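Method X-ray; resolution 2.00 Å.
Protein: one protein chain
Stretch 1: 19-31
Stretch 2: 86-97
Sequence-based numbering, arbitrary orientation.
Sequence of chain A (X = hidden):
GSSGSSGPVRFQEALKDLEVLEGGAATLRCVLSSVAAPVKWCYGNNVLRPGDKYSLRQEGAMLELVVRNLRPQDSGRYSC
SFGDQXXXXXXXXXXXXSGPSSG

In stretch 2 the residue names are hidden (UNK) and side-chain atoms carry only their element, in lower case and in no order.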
# COMPACT_ATOMS: atom_id res chain seq x y z
N GLU A 19 6.00 5.24 9.15
CA GLU A 19 7.44 5.26 9.34
C GLU A 19 7.87 3.90 9.90
O GLU A 19 7.41 3.50 10.96
CB GLU A 19 7.85 6.38 10.29
CG GLU A 19 9.36 6.53 10.44
CD GLU A 19 9.76 7.42 11.61
OE1 GLU A 19 10.42 6.91 12.55
OE2 GLU A 19 9.43 8.63 11.60
N VAL A 20 8.74 3.21 9.17
CA VAL A 20 9.15 1.85 9.52
C VAL A 20 10.67 1.73 9.47
O VAL A 20 11.32 2.39 8.66
CB VAL A 20 8.52 0.81 8.54
CG1 VAL A 20 8.92 -0.62 8.92
CG2 VAL A 20 7.00 0.92 8.52
N LEU A 21 11.22 0.89 10.34
CA LEU A 21 12.66 0.59 10.33
C LEU A 21 13.08 -0.15 9.07
O LEU A 21 12.31 -0.94 8.51
CB LEU A 21 13.06 -0.25 11.56
CG LEU A 21 13.30 0.36 12.95
CD1 LEU A 21 14.20 1.60 12.89
CD2 LEU A 21 12.00 0.67 13.69
N GLU A 22 14.31 0.11 8.63
CA GLU A 22 14.96 -0.62 7.55
C GLU A 22 15.00 -2.12 7.87
O GLU A 22 15.16 -2.51 9.03
CB GLU A 22 16.39 -0.09 7.38
CG GLU A 22 17.10 -0.51 6.09
CD GLU A 22 18.56 -0.08 6.05
OE1 GLU A 22 19.08 0.44 7.07
OE2 GLU A 22 19.20 -0.27 4.99
N GLY A 23 14.85 -2.95 6.84
CA GLY A 23 14.98 -4.40 6.99
C GLY A 23 13.72 -5.17 7.32
O GLY A 23 13.66 -6.40 7.14
N GLY A 24 12.69 -4.47 7.79
CA GLY A 24 11.45 -5.11 8.21
C GLY A 24 10.50 -5.41 7.07
O GLY A 24 10.92 -5.75 5.96
N ALA A 25 9.21 -5.30 7.36
CA ALA A 25 8.17 -5.34 6.34
C ALA A 25 7.20 -4.21 6.63
O ALA A 25 6.84 -3.97 7.78
CB ALA A 25 7.45 -6.68 6.36
N ALA A 26 6.82 -3.49 5.58
CA ALA A 26 5.84 -2.41 5.71
C ALA A 26 4.47 -2.93 5.29
O ALA A 26 4.33 -3.50 4.22
CB ALA A 26 6.25 -1.23 4.85
N THR A 27 3.47 -2.74 6.15
CA THR A 27 2.10 -3.10 5.81
C THR A 27 1.24 -1.85 5.63
O THR A 27 0.89 -1.18 6.61
CB THR A 27 1.45 -4.04 6.84
OG1 THR A 27 2.24 -5.23 6.96
CG2 THR A 27 0.05 -4.43 6.40
N LEU A 28 0.90 -1.55 4.38
CA LEU A 28 0.03 -0.43 4.05
C LEU A 28 -1.41 -0.90 3.96
O LEU A 28 -1.72 -1.82 3.19
CB LEU A 28 0.48 0.22 2.73
CG LEU A 28 1.76 1.05 2.77
CD1 LEU A 28 2.97 0.26 3.27
CD2 LEU A 28 2.04 1.58 1.39
N ARG A 29 -2.29 -0.27 4.74
CA ARG A 29 -3.68 -0.72 4.85
C ARG A 29 -4.67 0.38 4.52
O ARG A 29 -4.51 1.53 4.96
CB ARG A 29 -3.96 -1.23 6.26
CG ARG A 29 -3.23 -2.50 6.65
CD ARG A 29 -3.62 -2.90 8.06
NE ARG A 29 -3.09 -4.20 8.45
CZ ARG A 29 -1.96 -4.39 9.13
NH1 ARG A 29 -1.56 -5.61 9.44
NH2 ARG A 29 -1.21 -3.35 9.50
N CYS A 30 -5.71 0.03 3.76
CA CYS A 30 -6.86 0.91 3.56
C CYS A 30 -8.14 0.10 3.47
O CYS A 30 -8.11 -1.14 3.47
CB CYS A 30 -6.67 1.82 2.34
SG CYS A 30 -6.47 0.97 0.76
N VAL A 31 -9.28 0.78 3.42
CA VAL A 31 -10.59 0.11 3.48
C VAL A 31 -11.56 0.67 2.44
O VAL A 31 -11.68 1.89 2.29
CB VAL A 31 -11.22 0.22 4.89
CG1 VAL A 31 -12.54 -0.54 4.96
CG2 VAL A 31 -10.27 -0.30 5.97
N UNK A 86 -9.17 6.91 -5.70
CA UNK A 86 -7.79 6.68 -5.28
C UNK A 86 -7.56 7.15 -3.85
O UNK A 86 -8.25 8.04 -3.36
o UNK A 86 -6.72 8.80 -5.91
c UNK A 86 -7.07 7.19 -7.69
c UNK A 86 -6.76 7.39 -6.21
N UNK A 87 -6.57 6.55 -3.20
CA UNK A 87 -6.06 7.02 -1.91
C UNK A 87 -4.54 6.88 -1.94
O UNK A 87 -4.01 6.07 -2.68
c UNK A 87 -6.69 6.26 -0.71
o UNK A 87 -6.15 6.76 0.52
c UNK A 87 -6.46 4.75 -0.81
N UNK A 88 -3.85 7.68 -1.13
CA UNK A 88 -2.40 7.76 -1.22
C UNK A 88 -1.77 8.20 0.10
O UNK A 88 -2.35 8.99 0.83
o UNK A 88 -0.61 8.84 -2.45
c UNK A 88 -2.01 8.75 -2.32
N UNK A 89 -0.57 7.68 0.40
CA UNK A 89 0.20 8.08 1.58
C UNK A 89 1.69 7.85 1.34
O UNK A 89 2.07 7.27 0.32
c UNK A 89 -0.28 7.29 2.81
N UNK A 90 2.53 8.28 2.27
CA UNK A 90 3.97 8.07 2.13
C UNK A 90 4.52 7.07 3.13
O UNK A 90 4.05 6.98 4.27
c UNK A 90 4.78 9.37 2.25
o UNK A 90 4.54 9.97 3.53
c UNK A 90 4.42 10.35 1.15
N UNK A 91 5.52 6.32 2.69
CA UNK A 91 6.27 5.43 3.54
C UNK A 91 7.64 6.03 3.80
O UNK A 91 8.38 6.32 2.86
c UNK A 91 7.35 2.99 3.42
c UNK A 91 7.05 2.65 4.88
c UNK A 91 7.26 1.74 2.55
c UNK A 91 6.40 4.06 2.86
N UNK A 92 7.97 6.23 5.08
CA UNK A 92 9.29 6.72 5.47
C UNK A 92 10.08 5.55 6.05
O UNK A 92 9.56 4.80 6.89
c UNK A 92 10.57 8.37 6.96
o UNK A 92 8.51 8.99 5.87
c UNK A 92 9.19 7.89 6.49
N UNK A 93 11.31 5.37 5.58
CA UNK A 93 12.17 4.29 6.06
C UNK A 93 13.28 4.88 6.92
O UNK A 93 13.98 5.81 6.49
c UNK A 93 11.55 2.74 4.18
c UNK A 93 12.71 3.42 4.90
c UNK A 93 13.71 2.37 5.42
N UNK A 94 13.43 4.35 8.13
CA UNK A 94 14.43 4.82 9.09
C UNK A 94 15.58 3.82 9.16
O UNK A 94 15.35 2.60 9.25
o UNK A 94 12.74 5.97 10.40
c UNK A 94 13.80 5.01 10.49
c UNK A 94 14.82 5.49 11.51
N UNK A 95 16.81 4.33 9.10
CA UNK A 95 17.99 3.47 9.13
C UNK A 95 18.11 2.72 10.45
O UNK A 95 17.81 3.28 11.51
c UNK A 95 19.24 4.28 8.87
N UNK A 96 18.54 1.46 10.38
CA UNK A 96 18.74 0.64 11.57
C UNK A 96 20.09 0.93 12.23
O UNK A 96 21.11 1.01 11.54
c UNK A 96 18.68 -0.86 11.23
c UNK A 96 16.83 -1.56 12.82
c UNK A 96 17.63 -3.10 11.04
c UNK A 96 17.38 -1.65 11.40
N UNK A 97 20.09 1.09 13.57
CA UNK A 97 21.33 1.23 14.35
C UNK A 97 22.19 -0.03 14.28
O UNK A 97 23.11 -0.09 13.47
c UNK A 97 18.90 1.19 14.44
c UNK A 97 19.44 0.93 15.80
c UNK A 97 20.83 1.46 15.78

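Position 86 carries three side-chain atoms, one carbon bearing an oxygen and a carbon, and lies out of reach of stretch 1; the branching at CB identifies Thr-86. Position 87 repeats the pattern, one carbon bearing an oxygen and a carbon, but points toward stretch 1, its terminal carbon 4.1 Å from Cys-30 SG. It is Thr-87, which turns its methyl CG2 to the sulfur while OG1 is hydrogen-bonded elsewhere in the structure. At position 88 a single carbon leads to one oxygen, out of reach of stretch 1: Ser-88. Position 89 has one carbon, directed toward stretch 1, but its CB stays 6.3 Å from Leu-28 CD2; it is Ala-89.

Position 90 again has a carbon with an oxygen and a carbon attached, pointing away; it is Thr-90. Position 91 has four carbons forked at the second; its CA-to-CB bond runs sideways, but one tip lies 4.0 Å from Val-20 CG2 and the other 3.9 Å from Ala-26 CB. It is Leu-91, and these tips are CD1 and CD2.

Position 92 shows one carbon bearing an oxygen and a carbon, the latter 4.1 Å from Glu-19 CG, and is Thr-92. Position 93 has three carbons, two of them on the first; one of these two lies 3.9 Å from Glu-22 CA. This is Val-93, and that atom is CG1. Position 94 has one carbon carrying an oxygen and a carbon. The oxygen stands 3.3 Å from Glu-19 OE1 and the carbon 4.2 Å from Leu-21 CD1, as befits Thr-94, whose OG1 donates a weak hydrogen bond to the carboxylate.

Position 95 has one carbon, pointing away and 4.2 Å from Glu-22 OE1: Ala-95. Position 96 has four carbons forked at the second; one tip is 3.2 Å from Glu-22 O, the other 4.0 Å from Leu-21 CG. It is Leu-96, and these tips are CD1 and CD2. At position 97 three carbons close a ring onto the backbone N, giving Pro-97, which makes no contact.

The contact is built on parallel strand pairing. Val-20 N donates to Thr-92 O (2.9 Å), Thr-94 N to Val-20 O (2.9 Å), and Glu-22 N to Thr-94 O (2.8 Å), so Val-20 uses both its amide and its carbonyl. Glu-19, Leu-21, Thr-92 and Thr-94 share one face of the sheet; Val-20 and Val-93 occupy the other. Beyond this ladder, Leu-91 adds apolar packing.

Stretch 2, residues 86-97: TTSATLTVTALP
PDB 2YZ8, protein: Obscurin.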